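STM4351 (Salmonella enterica, PDB 2Y7I) binds arginine with high specificity as a periplasmic solute-binding protein of family 3. Local coordinates at residues A[11-16]-A[116-121]. Residues are numbered along the deposited sequence; the frame is centred on the assembly and turned at random.
Sequences GTSATY and GLENGT. With ARG (arginine), chain C.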
# COMPACT_ATOMS: atom_id res chain seq x y z
N GLY A 11 8.94 19.48 5.79
CA GLY A 11 10.37 19.68 5.61
C GLY A 11 10.93 18.42 4.98
O GLY A 11 10.50 17.31 5.30
N THR A 12 11.88 18.60 4.06
CA THR A 12 12.57 17.50 3.41
C THR A 12 13.99 17.92 3.00
O THR A 12 14.36 19.10 3.10
CB THR A 12 11.79 16.96 2.17
OG1 THR A 12 12.29 15.66 1.82
CG2 THR A 12 11.94 17.88 0.97
N SER A 13 14.77 16.95 2.54
CA SER A 13 16.10 17.20 1.99
C SER A 13 16.15 16.58 0.60
O SER A 13 16.32 15.37 0.46
CB SER A 13 17.18 16.58 2.86
OG SER A 13 18.46 16.95 2.36
N ALA A 14 15.99 17.44 -0.41
CA ALA A 14 15.83 17.02 -1.80
C ALA A 14 17.16 16.73 -2.50
O ALA A 14 17.44 17.27 -3.57
CB ALA A 14 15.03 18.07 -2.56
N THR A 15 17.95 15.85 -1.88
CA THR A 15 19.30 15.48 -2.31
C THR A 15 19.35 14.00 -2.68
O THR A 15 20.44 13.43 -2.90
CB THR A 15 20.28 15.68 -1.11
OG1 THR A 15 19.78 14.98 0.05
CG2 THR A 15 20.42 17.15 -0.77
N TYR A 16 18.18 13.37 -2.75
CA TYR A 16 18.07 11.92 -2.60
C TYR A 16 17.07 11.26 -3.55
O TYR A 16 16.12 10.62 -3.11
CB TYR A 16 17.71 11.61 -1.12
CG TYR A 16 18.35 10.36 -0.53
CD1 TYR A 16 19.73 10.15 -0.62
CD2 TYR A 16 17.58 9.40 0.15
CE1 TYR A 16 20.32 9.01 -0.07
CE2 TYR A 16 18.16 8.26 0.69
CZ TYR A 16 19.54 8.07 0.58
OH TYR A 16 20.14 6.96 1.13
N GLY A 116 32.17 8.44 1.71
CA GLY A 116 31.27 9.56 1.95
C GLY A 116 29.87 9.10 2.30
O GLY A 116 29.40 8.06 1.82
N LEU A 117 29.19 9.88 3.14
CA LEU A 117 27.83 9.59 3.57
C LEU A 117 27.22 10.87 4.11
O LEU A 117 27.91 11.88 4.26
CB LEU A 117 27.80 8.47 4.62
CG LEU A 117 28.91 8.50 5.69
CD1 LEU A 117 28.65 9.53 6.78
CD2 LEU A 117 29.12 7.13 6.31
N GLU A 118 25.92 10.85 4.40
CA GLU A 118 25.22 12.06 4.84
C GLU A 118 25.17 12.15 6.37
O GLU A 118 24.93 11.15 7.04
CB GLU A 118 23.80 12.06 4.29
CG GLU A 118 23.16 13.41 4.06
CD GLU A 118 21.94 13.30 3.16
OE1 GLU A 118 21.15 12.38 3.40
OE2 GLU A 118 21.80 14.06 2.18
N ASN A 119 25.39 13.36 6.89
CA ASN A 119 25.25 13.65 8.32
C ASN A 119 23.85 13.30 8.79
O ASN A 119 22.88 13.57 8.09
CB ASN A 119 25.49 15.14 8.59
CG ASN A 119 26.94 15.47 8.78
OD1 ASN A 119 27.65 14.78 9.52
ND2 ASN A 119 27.40 16.54 8.12
N GLY A 120 23.74 12.72 9.98
CA GLY A 120 22.43 12.46 10.60
C GLY A 120 21.73 11.16 10.20
O GLY A 120 20.63 10.86 10.71
N THR A 121 22.37 10.39 9.33
CA THR A 121 21.75 9.18 8.76
C THR A 121 22.05 7.89 9.51
O THR A 121 23.01 7.81 10.29
CB THR A 121 22.12 8.99 7.25
OG1 THR A 121 23.53 8.74 7.12
CG2 THR A 121 21.73 10.20 6.45
N ARG C . 17.36 6.27 4.92
CA ARG C . 18.54 6.95 5.52
C ARG C . 18.21 7.42 6.93
O ARG C . 19.04 8.03 7.60
CB ARG C . 19.01 8.14 4.66
CG ARG C . 17.90 9.17 4.36
CD ARG C . 18.43 10.40 3.64
NE ARG C . 17.31 11.18 3.09
CZ ARG C . 17.43 12.32 2.42
NH1 ARG C . 18.62 12.88 2.21
NH2 ARG C . 16.34 12.92 1.98
OXT ARG C . 17.08 7.21 7.42
O HOH W 1 20.97 16.64 3.45
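Glu118 swings CG roughly opposite its backbone N (chi1 -152°) and runs on extended, which carries the carboxylate toward Thr15. Thr15 tucks OG1 over its own backbone (chi1 53°), facing it. The two side chains come from opposite directions, and Thr15 OG1 lies 3.1 Å from Glu118 OE2. A hydrogen bond is likely here but not certain, because the same hydroxyl proton could go to another acceptor. Ser13 OG joins weakly, 3.3 Å from Thr15 OG1. A water also links the two sides, 2.8 Å from Ser13 OG and bonded only weakly to Glu118 OE2.

The bound arginine lies between the two segments and is gripped by both. Its NH1 donates to Glu118 OE1 at 2.8 Å, and its NH2 donates to the backbone O of Ser13 at 2.9 Å. OE1 takes the ligand's hydrogen bond, while OE2 faces Thr15 OG1 and the water. The carboxylate probably offsets part of the guanidinium charge. The Tyr16 ring packs along the ligand side chain, with arginine CD 3.6 Å above one face, toward the rim. Thr121 OG1 bonds back to Glu118 O across the type II beta turn 118-121. Thr121 is also the N-cap of helix 122-130, its OG1 accepting from Gln124 N.

This is a ligand-bridged contact across the cleft of a two-lobed periplasmic binding protein. Segment 11-16 holds the end of strand 7-12, central in a three-stranded parallel sheet, and the loop after it. Segment 116-121 ends strand 114-118, which lies between 135-139 and 156-160 in the other sheet, and leads into helix 122-130.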